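Local atomic coordinates of shikimate dehydrogenase-like protein HI_0607 (Haemophilus influenzae, PDB entry 1NPY), a protein that catalyses NADP(+)-dependent oxidation of shikimate to 3-dehydroshikimate in vitro, though so weakly that shikimate may not be its biological substrate. Residues L8-S13 with R58-S63; N25-K30 with D257-E262; V87-N92 with V244-L249; L196-A201 with T219-Y224; F202-S207 with Q226-Q231. All blocks are in the same frame, centred on the assembly; numbering follows the deposited sequence.

How the contacts relate
Five contacts illustrate how a two-domain dehydrogenase is built from chain parts distant in sequence. Contacts 1, 2 and 3 belong to the substrate-binding half. Contacts 1 and 3, with centres about 8 Å apart, share one mixed sheet through neighbouring strands 59-62 and 89-93; contact 2 joins helices 19-31 and 257-268 and touches contact 3 through Phe247. Contacts 4 and 5, about 9 Å apart between centres, both use helices 200-205 and 220-227 of the nucleotide-binding half, some 32 to 38 Å from the other three centres. In sequence both lie inside the loops closed by contacts 2 and 3, showing how the chain returns to its first domain after completing the second.

Contact 1. Residues L8-S13 with R58-S63; sequences LCMSLS and RGCAVS
Met10, Leu12 and Cys60 line one face of a parallel strand pair inside a mixed sheet, Cys9, Ser11 and Ala61 the other, and the peptide edges of the two strands face each other between. Cys60 SG is anti to its backbone N (chi1 -177°), where it lies 3.8 Å from Met10 CG. The same sulfur touches Leu12 CD1, so it contacts both chains. On the reverse face the Ser11 CB and Ala61 CB atoms touch at 3.8 Å, while Cys9 SG leans against Arg58 CB.

Strand 7-12 lies between 35-40 and 59-62, and the beta-alpha-beta crossover formed by strand 35-40, helix 45-55 and strand 59-62 passes over it. Helix 45-55 packs over the Met10 and Leu12 face; helix 235-251 covers Cys9 and Ala61.

Five backbone bonds join the edges. The shortest runs from Ala61 N to Met10 O at 2.7 Å, and Met10 O also receives a CA-H contact from Cys60. Met10 N approaches Gly59 O at 2.9 Å from above the carbonyl plane, 36° out of it. Gly59 N is buried without a partner. Arg58 turns its guanidinium away to the Tyr250 carbonyl and to Asp93.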
# COMPACT_ATOMS: atom_id res chain seq x y z
N LEU A 8 8.89 11.46 -18.43
CA LEU A 8 8.85 11.80 -17.00
C LEU A 8 7.74 11.03 -16.30
O LEU A 8 6.58 11.02 -16.74
CB LEU A 8 8.64 13.29 -16.81
CG LEU A 8 8.47 13.79 -15.38
CD1 LEU A 8 9.68 13.54 -14.51
CD2 LEU A 8 8.12 15.27 -15.41
N CYS A 9 8.11 10.36 -15.21
CA CYS A 9 7.14 9.81 -14.29
C CYS A 9 7.36 10.56 -12.97
O CYS A 9 8.43 11.16 -12.76
CB CYS A 9 7.28 8.31 -14.08
SG CYS A 9 6.78 7.39 -15.55
N MET A 10 6.32 10.57 -12.16
CA MET A 10 6.32 11.49 -11.03
C MET A 10 5.39 11.08 -9.90
O MET A 10 4.68 10.06 -9.98
CB MET A 10 5.90 12.86 -11.54
CG MET A 10 4.49 13.00 -12.08
SD MET A 10 4.10 14.69 -12.53
CE MET A 10 3.56 15.28 -10.93
N SER A 11 5.41 11.86 -8.82
CA SER A 11 4.43 11.67 -7.76
C SER A 11 3.93 13.06 -7.32
O SER A 11 4.60 14.07 -7.53
CB SER A 11 5.01 10.94 -6.56
OG SER A 11 6.02 11.68 -5.90
N LEU A 12 2.75 13.06 -6.72
CA LEU A 12 2.15 14.25 -6.13
C LEU A 12 1.74 13.92 -4.71
O LEU A 12 0.99 12.97 -4.50
CB LEU A 12 0.91 14.70 -6.90
CG LEU A 12 1.12 15.43 -8.22
CD1 LEU A 12 -0.21 15.49 -8.94
CD2 LEU A 12 1.69 16.85 -8.04
N SER A 13 2.19 14.71 -3.73
CA SER A 13 1.85 14.50 -2.33
C SER A 13 1.95 15.84 -1.62
O SER A 13 2.69 16.73 -2.05
CB SER A 13 2.85 13.64 -1.55
OG SER A 13 3.68 12.86 -2.38
N ARG A 58 4.06 10.62 -18.29
CA ARG A 58 3.61 9.25 -18.46
C ARG A 58 2.89 8.63 -17.28
O ARG A 58 1.92 7.90 -17.44
CB ARG A 58 4.86 8.41 -18.74
CG ARG A 58 4.64 6.92 -18.83
CD ARG A 58 3.58 6.46 -19.78
NE ARG A 58 3.39 5.02 -19.67
CZ ARG A 58 2.40 4.33 -20.20
NH1 ARG A 58 1.43 4.95 -20.86
NH2 ARG A 58 2.33 3.01 -20.03
N GLY A 59 3.37 8.95 -16.08
CA GLY A 59 2.93 8.21 -14.91
C GLY A 59 2.97 9.12 -13.71
O GLY A 59 3.86 9.96 -13.61
N CYS A 60 1.98 9.02 -12.83
CA CYS A 60 1.98 9.84 -11.61
C CYS A 60 1.44 9.07 -10.40
O CYS A 60 0.26 8.69 -10.35
CB CYS A 60 1.15 11.12 -11.86
SG CYS A 60 1.13 12.29 -10.47
N ALA A 61 2.29 8.92 -9.39
CA ALA A 61 1.85 8.39 -8.10
C ALA A 61 1.10 9.49 -7.37
O ALA A 61 1.38 10.67 -7.53
CB ALA A 61 2.99 7.84 -7.26
N VAL A 62 0.08 9.08 -6.63
CA VAL A 62 -0.77 9.99 -5.87
C VAL A 62 -0.77 9.57 -4.40
O VAL A 62 -1.06 8.42 -4.05
CB VAL A 62 -2.19 10.06 -6.44
CG1 VAL A 62 -3.00 11.16 -5.78
CG2 VAL A 62 -2.14 10.29 -7.94
N SER A 63 -0.40 10.52 -3.56
CA SER A 63 -0.41 10.35 -2.11
C SER A 63 -1.38 11.31 -1.43
O SER A 63 -2.01 12.15 -2.06
CB SER A 63 0.99 10.57 -1.52
OG SER A 63 1.86 9.51 -1.88

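Contact 2. Residues N25-K30 with D257-E262; sequences NYLYDK and DELIAE
Leu27 and Leu259 overlap alongside one another, pointing opposite ways. The touching branch of Leu27 is CD2, which lies 3.9 Å from Leu259 CG. Leu259 has an unusual chi1 of -133°, away from the staggered positions, and its end rests against the start of the Lys30 chain: Leu259 CD2 comes within 3.6 Å of Lys30 CB, while CD1 lies near both CB and CG.

The two helices, 19-31 and 257-268, pack at 140° between their directions, with the segment axes 10.2 Å apart. The later one belongs to the C-terminal end of the chain, which comes back to the substrate-binding half.

Alongside, Tyr26 and Glu262 cross obliquely, with ring and carboxylate planes 78° apart. Tyr26 OH rests 3.5 Å from Glu262 CB, and the Leu259 carbonyl oxygen lies at the ring edge. One face of the ring carries Lys30 CG, 3.8 Å above its plane near the rim. Lys30 NZ and Glu262 OE1 stay 4.8 Å apart. A water accepts from Lys30 NZ at 2.9 Å, but its link to the Glu262 carboxylate is doubtful. Phe266 extends the aromatic packing around Tyr26, as Phe247 does the packing around Leu27.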
# COMPACT_ATOMS: atom_id res chain seq x y z
N ASN A 25 14.41 5.88 -10.35
CA ASN A 25 15.56 6.30 -11.13
C ASN A 25 16.67 5.25 -11.15
O ASN A 25 17.27 4.99 -12.20
CB ASN A 25 16.10 7.67 -10.70
CG ASN A 25 15.20 8.83 -11.14
OD1 ASN A 25 14.78 9.63 -10.29
ND2 ASN A 25 14.88 8.91 -12.42
N TYR A 26 16.89 4.58 -10.03
CA TYR A 26 17.82 3.46 -10.02
C TYR A 26 17.44 2.37 -11.02
O TYR A 26 18.29 1.89 -11.79
CB TYR A 26 17.89 2.88 -8.62
CG TYR A 26 18.88 1.75 -8.44
CD1 TYR A 26 20.23 1.99 -8.17
CD2 TYR A 26 18.46 0.43 -8.53
CE1 TYR A 26 21.14 0.93 -7.99
CE2 TYR A 26 19.35 -0.62 -8.35
CZ TYR A 26 20.67 -0.37 -8.08
OH TYR A 26 21.54 -1.44 -7.90
N LEU A 27 16.17 1.99 -10.99
CA LEU A 27 15.70 0.96 -11.92
C LEU A 27 15.73 1.43 -13.37
O LEU A 27 16.05 0.61 -14.24
CB LEU A 27 14.31 0.47 -11.53
CG LEU A 27 14.25 -0.32 -10.21
CD1 LEU A 27 12.85 -0.47 -9.66
CD2 LEU A 27 14.96 -1.66 -10.38
N TYR A 28 15.39 2.67 -13.70
CA TYR A 28 15.53 3.12 -15.09
C TYR A 28 16.94 2.95 -15.60
O TYR A 28 17.17 2.49 -16.70
CB TYR A 28 15.15 4.59 -15.30
CG TYR A 28 13.75 4.94 -14.86
CD1 TYR A 28 12.66 4.12 -15.08
CD2 TYR A 28 13.50 6.18 -14.28
CE1 TYR A 28 11.37 4.50 -14.68
CE2 TYR A 28 12.22 6.58 -13.93
CZ TYR A 28 11.16 5.74 -14.10
OH TYR A 28 9.88 6.08 -13.72
N ASP A 29 17.91 3.31 -14.76
CA ASP A 29 19.29 3.16 -15.12
C ASP A 29 19.65 1.70 -15.39
O ASP A 29 20.26 1.40 -16.43
CB ASP A 29 20.15 3.80 -14.03
CG ASP A 29 21.62 3.63 -14.34
OD1 ASP A 29 22.05 4.25 -15.33
OD2 ASP A 29 22.34 2.88 -13.67
N LYS A 30 19.30 0.81 -14.46
CA LYS A 30 19.66 -0.60 -14.56
C LYS A 30 19.00 -1.28 -15.74
O LYS A 30 19.60 -2.21 -16.31
CB LYS A 30 19.37 -1.37 -13.26
CG LYS A 30 20.20 -0.91 -12.06
CD LYS A 30 21.64 -1.40 -12.20
CE LYS A 30 22.54 -1.08 -11.02
NZ LYS A 30 23.61 -2.11 -10.97
N ASP A 257 13.52 -9.84 -9.45
CA ASP A 257 13.54 -9.84 -7.99
C ASP A 257 14.89 -9.34 -7.50
O ASP A 257 14.95 -8.61 -6.51
CB ASP A 257 13.28 -11.24 -7.43
CG ASP A 257 11.89 -11.75 -7.72
OD1 ASP A 257 10.93 -10.96 -7.87
OD2 ASP A 257 11.73 -12.98 -7.76
N GLU A 258 15.98 -9.71 -8.18
CA GLU A 258 17.31 -9.28 -7.77
C GLU A 258 17.45 -7.77 -7.87
O GLU A 258 17.88 -7.13 -6.90
CB GLU A 258 18.44 -9.97 -8.54
CG GLU A 258 19.83 -9.44 -8.20
CD GLU A 258 20.98 -10.19 -8.86
OE1 GLU A 258 20.75 -11.14 -9.64
OE2 GLU A 258 22.13 -9.81 -8.53
N LEU A 259 16.99 -7.19 -8.98
CA LEU A 259 17.09 -5.75 -9.09
C LEU A 259 16.13 -5.03 -8.13
O LEU A 259 16.47 -3.97 -7.63
CB LEU A 259 16.79 -5.25 -10.49
CG LEU A 259 17.73 -4.24 -11.14
CD1 LEU A 259 19.22 -4.60 -11.10
CD2 LEU A 259 17.25 -4.18 -12.60
N ILE A 260 14.94 -5.58 -7.88
CA ILE A 260 14.06 -4.91 -6.93
C ILE A 260 14.73 -4.83 -5.55
O ILE A 260 14.72 -3.76 -4.93
CB ILE A 260 12.71 -5.60 -6.83
CG1 ILE A 260 11.98 -5.47 -8.16
CG2 ILE A 260 11.93 -5.06 -5.63
CD1 ILE A 260 10.88 -6.51 -8.31
N ALA A 261 15.37 -5.92 -5.12
CA ALA A 261 16.00 -5.92 -3.81
C ALA A 261 17.14 -4.90 -3.76
O ALA A 261 17.29 -4.20 -2.76
CB ALA A 261 16.46 -7.32 -3.42
N GLU A 262 17.94 -4.78 -4.82
CA GLU A 262 18.98 -3.75 -4.85
C GLU A 262 18.42 -2.34 -4.81
O GLU A 262 18.92 -1.47 -4.10
CB GLU A 262 19.87 -3.92 -6.08
CG GLU A 262 20.64 -5.22 -6.06
CD GLU A 262 21.54 -5.34 -7.27
OE1 GLU A 262 22.72 -4.94 -7.17
OE2 GLU A 262 21.03 -5.76 -8.32
O HOH W 1 24.34 -3.58 -8.52

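Contact 3. Residues V87-N92 with V244-L249; sequences VNTIVN and VEQFEL
Gln246 and Thr89 form the tight end of this contact. Gln246 NE2 donates to Thr89 OG1 at 3.0 Å in a nearly straight bond (163°), and the acceptor lies in the amide plane. Thr89 OG1 is anti to its own carbonyl carbon (chi1 -56°), a position from which it can accept from the glutamine and donate onward to Asn88 OD1 at 2.8 Å. The result is a directed relay, amide to hydroxyl to amide oxygen, whose last step comes from well above the carbonyl plane of Asn88. That oxygen also accepts from Thr102 N. The hydroxyl is pressed from the helix side as well, since Gln246 CG approaches Thr89 OG1 to 3.3 Å, and the Asn88 carbonyl O is 3.1 Å from Gln246 NE2.

The other end is looser and wholly apolar. Val91 CG2 meets Leu249 CB at 3.9 Å, the two chains crossing at about a right angle, and Thr89 CG2 reaches Leu249 CD1 only at 4.2 Å. Leu249 remains partly exposed, whereas its strand partners are buried.

Helix 235-251 thus runs along strand 89-93, its segment axis 9.4 Å away. The strand begins with a classic beta bulge, Asn88 and Thr89 both facing Tyr100, and the Asn88 side chain lies about 4 Å from those of Asp103 and Lys67, the inferred substrate-binding and catalytic residues.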
# COMPACT_ATOMS: atom_id res chain seq x y z
N VAL A 87 -7.36 6.45 -5.42
CA VAL A 87 -6.36 6.29 -6.46
C VAL A 87 -4.97 6.59 -5.92
O VAL A 87 -4.77 7.62 -5.27
CB VAL A 87 -6.65 7.26 -7.62
CG1 VAL A 87 -5.54 7.28 -8.66
CG2 VAL A 87 -7.94 6.84 -8.31
N ASN A 88 -4.00 5.73 -6.21
CA ASN A 88 -2.60 6.03 -5.87
C ASN A 88 -1.68 6.00 -7.10
O ASN A 88 -0.48 6.22 -7.01
CB ASN A 88 -2.09 5.15 -4.74
CG ASN A 88 -1.51 3.84 -5.25
OD1 ASN A 88 -1.98 3.36 -6.28
ND2 ASN A 88 -0.48 3.29 -4.57
N THR A 89 -2.25 5.78 -8.27
CA THR A 89 -1.47 5.62 -9.50
C THR A 89 -2.25 6.11 -10.72
O THR A 89 -3.38 5.69 -10.89
CB THR A 89 -1.17 4.15 -9.78
OG1 THR A 89 -0.51 3.60 -8.64
CG2 THR A 89 -0.19 4.02 -10.91
N ILE A 90 -1.65 6.98 -11.53
CA ILE A 90 -2.23 7.39 -12.80
C ILE A 90 -1.27 7.05 -13.92
O ILE A 90 -0.08 7.35 -13.82
CB ILE A 90 -2.49 8.92 -12.77
CG1 ILE A 90 -3.39 9.32 -11.60
CG2 ILE A 90 -3.07 9.38 -14.09
CD1 ILE A 90 -3.28 10.76 -11.23
N VAL A 91 -1.78 6.46 -14.99
CA VAL A 91 -1.02 6.17 -16.18
C VAL A 91 -1.67 6.93 -17.33
O VAL A 91 -2.87 6.81 -17.59
CB VAL A 91 -0.99 4.68 -16.54
CG1 VAL A 91 -0.07 4.42 -17.74
CG2 VAL A 91 -0.59 3.83 -15.35
N ASN A 92 -0.85 7.75 -17.99
CA ASN A 92 -1.26 8.51 -19.15
C ASN A 92 -1.02 7.79 -20.46
O ASN A 92 0.12 7.63 -20.89
CB ASN A 92 -0.51 9.84 -19.13
CG ASN A 92 -0.91 10.76 -20.27
OD1 ASN A 92 -1.82 10.47 -21.05
ND2 ASN A 92 -0.28 11.94 -20.27
N VAL A 244 6.81 -1.28 -7.36
CA VAL A 244 7.06 -2.17 -8.50
C VAL A 244 5.88 -2.21 -9.46
O VAL A 244 6.07 -2.20 -10.67
CB VAL A 244 7.48 -3.57 -8.01
CG1 VAL A 244 7.49 -4.56 -9.17
CG2 VAL A 244 8.87 -3.48 -7.39
N GLU A 245 4.66 -2.32 -8.93
CA GLU A 245 3.47 -2.40 -9.77
C GLU A 245 3.29 -1.09 -10.56
O GLU A 245 2.91 -1.10 -11.74
CB GLU A 245 2.21 -2.75 -8.97
CG GLU A 245 2.29 -4.14 -8.32
CD GLU A 245 2.02 -5.27 -9.29
OE1 GLU A 245 1.22 -5.05 -10.21
OE2 GLU A 245 2.58 -6.38 -9.09
N GLN A 246 3.55 0.04 -9.92
CA GLN A 246 3.57 1.32 -10.63
C GLN A 246 4.62 1.31 -11.73
O GLN A 246 4.36 1.70 -12.87
CB GLN A 246 3.81 2.50 -9.70
CG GLN A 246 2.71 2.68 -8.69
CD GLN A 246 3.02 3.71 -7.64
OE1 GLN A 246 4.18 3.85 -7.24
NE2 GLN A 246 1.99 4.43 -7.18
N PHE A 247 5.82 0.84 -11.39
CA PHE A 247 6.91 0.85 -12.36
C PHE A 247 6.53 0.07 -13.61
O PHE A 247 6.76 0.51 -14.76
CB PHE A 247 8.16 0.28 -11.71
CG PHE A 247 9.37 0.33 -12.58
CD1 PHE A 247 10.31 1.33 -12.39
CD2 PHE A 247 9.60 -0.63 -13.56
CE1 PHE A 247 11.44 1.41 -13.17
CE2 PHE A 247 10.75 -0.53 -14.36
CZ PHE A 247 11.67 0.44 -14.14
N GLU A 248 5.91 -1.08 -13.38
CA GLU A 248 5.49 -1.96 -14.47
C GLU A 248 4.37 -1.32 -15.29
O GLU A 248 4.34 -1.40 -16.51
CB GLU A 248 5.07 -3.34 -13.96
CG GLU A 248 4.83 -4.34 -15.09
CD GLU A 248 4.42 -5.71 -14.57
OE1 GLU A 248 3.87 -6.55 -15.31
OE2 GLU A 248 4.68 -5.94 -13.37
N LEU A 249 3.45 -0.64 -14.63
CA LEU A 249 2.41 0.07 -15.36
C LEU A 249 2.99 1.16 -16.27
O LEU A 249 2.54 1.36 -17.39
CB LEU A 249 1.39 0.66 -14.39
CG LEU A 249 0.41 -0.35 -13.82
CD1 LEU A 249 -0.31 0.19 -12.60
CD2 LEU A 249 -0.62 -0.82 -14.84

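Contact 4. Residues L196-A201 with T219-Y224; sequences LAFPKA and TPFIRY
Lys200 and Tyr224 are brought together by complementary first torsions. Lys200 CG stands anti to its carbonyl carbon (chi1 -68°), while Tyr224 CG is anti to its backbone N (chi1 -173°), and the two chains cross at about a right angle. The tyrosine ring is turned so that Lys200 CG lies over its centre, 3.7 Å from the centroid and almost on the ring normal, a CH-pi contact made by the aliphatic part of a charged chain. The next carbon follows over the same face, with Lys200 CD 3.5 Å from Tyr224 CE1. Beyond the ring, Tyr224 OH bonds to the Asp204 carboxylate.

Both segments lead into helices of the parallel, Rossmann-type sheet domain that binds NADP(+). Pro199 takes the N-cap position before helix 200-205. Thr219 does so before helix 220-227, its OG1 accepting from Ile222 N at 3.2 Å, and Asp211 holds the same hydroxyl from the sheet side. The Phe198 side chain lies about 8 Å from Gly126, assigned to the cofactor site by similarity.

Deeper in, the Phe198 and Phe221 rings extend in the same direction next to each other, neither stacked nor edge-to-face, their planes at 41°. Phe198 CD2 comes over a face of the Phe221 ring toward its rim, 3.7 Å from CZ. Ala197 CB approaches that ring obliquely, 4.1 Å from Phe221 CD2. At the other end of the contact Leu196 CD2 lies 3.6 Å from Pro220 O. A water accepts from Phe221 N at 3.0 Å and, weakly, from Ala197 N.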
# COMPACT_ATOMS: atom_id res chain seq x y z
N LEU A 196 2.66 -3.06 21.41
CA LEU A 196 2.19 -4.19 20.60
C LEU A 196 0.87 -3.91 19.90
O LEU A 196 -0.11 -3.51 20.53
CB LEU A 196 1.91 -5.40 21.51
CG LEU A 196 3.15 -6.12 22.05
CD1 LEU A 196 2.72 -7.05 23.17
CD2 LEU A 196 3.88 -6.88 20.98
N ALA A 197 0.80 -4.23 18.61
CA ALA A 197 -0.41 -4.05 17.84
C ALA A 197 -1.48 -5.08 18.19
O ALA A 197 -2.67 -4.81 18.02
CB ALA A 197 -0.07 -4.03 16.36
N PHE A 198 -1.05 -6.22 18.72
CA PHE A 198 -1.93 -7.25 19.26
C PHE A 198 -1.25 -7.78 20.54
O PHE A 198 -0.02 -7.81 20.63
CB PHE A 198 -2.13 -8.45 18.31
CG PHE A 198 -2.95 -8.13 17.08
CD1 PHE A 198 -4.30 -8.38 17.06
CD2 PHE A 198 -2.37 -7.53 15.97
CE1 PHE A 198 -5.08 -8.06 15.96
CE2 PHE A 198 -3.12 -7.24 14.86
CZ PHE A 198 -4.48 -7.49 14.85
N PRO A 199 -2.04 -8.23 21.52
CA PRO A 199 -1.48 -8.88 22.72
C PRO A 199 -0.69 -10.17 22.43
O PRO A 199 -0.99 -10.93 21.51
CB PRO A 199 -2.72 -9.20 23.57
CG PRO A 199 -3.82 -8.26 23.07
CD PRO A 199 -3.50 -8.08 21.61
N LYS A 200 0.33 -10.43 23.24
CA LYS A 200 1.12 -11.65 23.08
C LYS A 200 0.27 -12.91 23.02
O LYS A 200 0.47 -13.79 22.16
CB LYS A 200 2.16 -11.77 24.19
CG LYS A 200 3.26 -10.72 24.09
CD LYS A 200 4.43 -10.93 25.05
CE LYS A 200 4.05 -10.51 26.45
NZ LYS A 200 3.90 -9.03 26.58
N ALA A 201 -0.73 -13.02 23.88
CA ALA A 201 -1.58 -14.21 23.92
C ALA A 201 -2.28 -14.43 22.59
O ALA A 201 -2.54 -15.56 22.16
CB ALA A 201 -2.60 -14.08 25.03
N THR A 219 8.77 -4.19 14.17
CA THR A 219 7.89 -3.65 15.21
C THR A 219 7.78 -4.63 16.39
O THR A 219 8.15 -5.79 16.24
CB THR A 219 6.46 -3.41 14.69
OG1 THR A 219 5.97 -4.64 14.14
CG2 THR A 219 6.41 -2.37 13.57
N PRO A 220 7.29 -4.22 17.56
CA PRO A 220 7.10 -5.19 18.64
C PRO A 220 6.22 -6.38 18.26
O PRO A 220 6.52 -7.51 18.62
CB PRO A 220 6.55 -4.33 19.79
CG PRO A 220 7.10 -3.00 19.52
CD PRO A 220 6.93 -2.86 18.01
N PHE A 221 5.19 -6.12 17.47
CA PHE A 221 4.29 -7.15 16.95
C PHE A 221 5.04 -8.17 16.09
O PHE A 221 4.96 -9.38 16.36
CB PHE A 221 3.22 -6.42 16.13
CG PHE A 221 2.27 -7.29 15.34
CD1 PHE A 221 1.72 -8.46 15.82
CD2 PHE A 221 1.84 -6.82 14.11
CE1 PHE A 221 0.81 -9.21 15.08
CE2 PHE A 221 0.92 -7.56 13.36
CZ PHE A 221 0.39 -8.73 13.84
N ILE A 222 5.78 -7.69 15.10
CA ILE A 222 6.54 -8.57 14.20
C ILE A 222 7.62 -9.33 14.95
O ILE A 222 7.81 -10.53 14.76
CB ILE A 222 7.13 -7.79 13.01
CG1 ILE A 222 6.02 -7.29 12.09
CG2 ILE A 222 8.20 -8.54 12.23
CD1 ILE A 222 5.30 -8.42 11.32
N ARG A 223 8.36 -8.63 15.80
CA ARG A 223 9.43 -9.26 16.57
C ARG A 223 8.92 -10.39 17.45
O ARG A 223 9.52 -11.47 17.48
CB ARG A 223 10.11 -8.23 17.48
CG ARG A 223 11.25 -7.44 16.88
CD ARG A 223 12.47 -7.43 17.81
NE ARG A 223 13.72 -7.05 17.16
CZ ARG A 223 13.99 -5.79 16.85
NH1 ARG A 223 13.11 -4.86 17.16
NH2 ARG A 223 15.12 -5.45 16.26
N TYR A 224 7.82 -10.15 18.16
CA TYR A 224 7.22 -11.21 18.98
C TYR A 224 6.71 -12.37 18.14
O TYR A 224 6.97 -13.53 18.46
CB TYR A 224 6.14 -10.67 19.92
CG TYR A 224 5.65 -11.73 20.87
CD1 TYR A 224 6.40 -12.09 21.99
CD2 TYR A 224 4.47 -12.41 20.65
CE1 TYR A 224 6.00 -13.11 22.82
CE2 TYR A 224 4.04 -13.42 21.49
CZ TYR A 224 4.81 -13.76 22.59
OH TYR A 224 4.39 -14.75 23.45
O HOH W 2 3.49 -3.59 17.53

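Contact 5. Residues F202-S207 with Q226-Q231; sequences FIDNAS and QARGKQ
Lys230 reaches across to the 202-207 segment and runs past a series of backbone oxygens. Its CB lies 3.8 Å from Ser207 O. From there CG comes to 4.1 Å from Ile203 O, and a bend at chi2 (-53°) turns CD toward the same group of carbonyls, 3.4 Å from Ala206 O. Next, CE lies 3.1 Å from Ala206 O and near the oxygens of Asp204 and Ile203. At the tip NZ makes two hydrogen bonds. Lys230 NZ binds Ala206 O at 2.8 Å, nearly along the C=O axis (178°); the bond from Lys230 NZ to Asp204 O, at 2.9 Å, arrives from above the carbonyl plane, 48° out of it. An amine held by two carbonyls near the exit of a helix is placed where its positive charge would be expected to suit the helix dipole.

Asp204 and Arg228 add a weaker interaction. Asp204 OD1 is 3.8 Å from Arg228 NE, a long salt bridge of charges alone, because the oxygen lies well out of the guanidinium plane; it rests instead beside the methylenes CG and CD, and its hydrogen-bonding partner is Tyr224.

Lys230 follows the Schellman motif that closes helix 220-227, with Gly229 at positive phi as the C-prime residue. Beyond it the chain enters strand 231-233, where Gln231 N bonds to Ser207 O at 3.1 Å. This bond begins the parallel pairing with strand 208-211 at the outer end of the sheet, while Ile203, on helix 200-205, packs against Leu179 of strand 178-181 and Phe221 of helix 220-227.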
# COMPACT_ATOMS: atom_id res chain seq x y z
N PHE A 202 -2.65 -13.32 21.95
CA PHE A 202 -3.27 -13.40 20.64
C PHE A 202 -2.32 -13.86 19.55
O PHE A 202 -2.64 -14.72 18.73
CB PHE A 202 -3.82 -12.01 20.32
CG PHE A 202 -5.23 -12.03 19.89
CD1 PHE A 202 -6.24 -12.11 20.83
CD2 PHE A 202 -5.54 -12.02 18.54
CE1 PHE A 202 -7.56 -12.14 20.42
CE2 PHE A 202 -6.85 -12.07 18.13
CZ PHE A 202 -7.86 -12.13 19.08
N ILE A 203 -1.13 -13.26 19.53
CA ILE A 203 -0.08 -13.64 18.59
C ILE A 203 0.29 -15.10 18.77
O ILE A 203 0.48 -15.81 17.78
CB ILE A 203 1.17 -12.74 18.76
CG1 ILE A 203 0.76 -11.27 18.62
CG2 ILE A 203 2.27 -13.17 17.80
CD1 ILE A 203 1.78 -10.23 19.06
N ASP A 204 0.36 -15.58 20.01
CA ASP A 204 0.71 -16.97 20.28
C ASP A 204 -0.25 -17.93 19.59
O ASP A 204 0.14 -19.03 19.19
CB ASP A 204 0.62 -17.29 21.77
CG ASP A 204 1.75 -16.72 22.61
OD1 ASP A 204 2.81 -16.36 22.09
OD2 ASP A 204 1.64 -16.64 23.86
N ASN A 205 -1.52 -17.54 19.58
CA ASN A 205 -2.61 -18.36 19.07
C ASN A 205 -2.87 -18.20 17.57
O ASN A 205 -3.69 -18.91 16.98
CB ASN A 205 -3.88 -18.05 19.85
CG ASN A 205 -3.81 -18.58 21.26
OD1 ASN A 205 -4.22 -17.91 22.21
ND2 ASN A 205 -3.23 -19.76 21.41
N ALA A 206 -2.14 -17.28 16.95
CA ALA A 206 -2.30 -17.01 15.53
C ALA A 206 -1.24 -17.78 14.76
O ALA A 206 -0.34 -18.36 15.37
CB ALA A 206 -2.19 -15.49 15.31
N SER A 207 -1.35 -17.81 13.44
CA SER A 207 -0.34 -18.43 12.58
C SER A 207 0.41 -17.40 11.73
O SER A 207 1.52 -17.68 11.28
CB SER A 207 -0.95 -19.57 11.77
OG SER A 207 -1.97 -19.08 10.92
N GLN A 226 7.95 -13.38 15.35
CA GLN A 226 9.16 -14.11 14.98
C GLN A 226 9.73 -14.93 16.13
O GLN A 226 10.26 -16.02 15.92
CB GLN A 226 10.22 -13.16 14.43
CG GLN A 226 9.84 -12.57 13.11
CD GLN A 226 10.84 -11.56 12.59
OE1 GLN A 226 11.61 -11.01 13.37
NE2 GLN A 226 10.74 -11.23 11.32
N ALA A 227 9.64 -14.39 17.33
CA ALA A 227 10.11 -15.09 18.52
C ALA A 227 9.27 -16.30 18.86
O ALA A 227 9.70 -17.17 19.63
CB ALA A 227 10.12 -14.13 19.71
N ARG A 228 8.05 -16.36 18.31
CA ARG A 228 7.17 -17.50 18.48
C ARG A 228 7.09 -18.36 17.23
O ARG A 228 6.29 -19.29 17.20
CB ARG A 228 5.77 -17.05 18.92
CG ARG A 228 5.75 -16.33 20.25
CD ARG A 228 6.18 -17.26 21.37
NE ARG A 228 6.56 -16.51 22.56
CZ ARG A 228 6.66 -17.05 23.78
NH1 ARG A 228 6.43 -18.35 23.97
NH2 ARG A 228 6.99 -16.26 24.80
N GLY A 229 7.90 -18.07 16.22
CA GLY A 229 7.97 -18.87 15.01
C GLY A 229 6.76 -18.82 14.10
O GLY A 229 6.44 -19.79 13.40
N LYS A 230 6.10 -17.66 14.09
CA LYS A 230 4.92 -17.46 13.26
C LYS A 230 5.38 -16.92 11.90
O LYS A 230 6.49 -16.41 11.78
CB LYS A 230 3.98 -16.46 13.93
CG LYS A 230 3.60 -16.75 15.37
CD LYS A 230 3.04 -18.16 15.51
CE LYS A 230 2.39 -18.47 16.83
NZ LYS A 230 1.65 -19.77 16.77
N GLN A 231 4.54 -17.03 10.88
CA GLN A 231 4.80 -16.43 9.58
C GLN A 231 4.61 -14.92 9.71
O GLN A 231 3.68 -14.50 10.40
CB GLN A 231 3.81 -16.99 8.57
CG GLN A 231 3.97 -16.45 7.17
CD GLN A 231 3.05 -17.15 6.19
OE1 GLN A 231 3.25 -18.33 5.88
NE2 GLN A 231 2.04 -16.45 5.71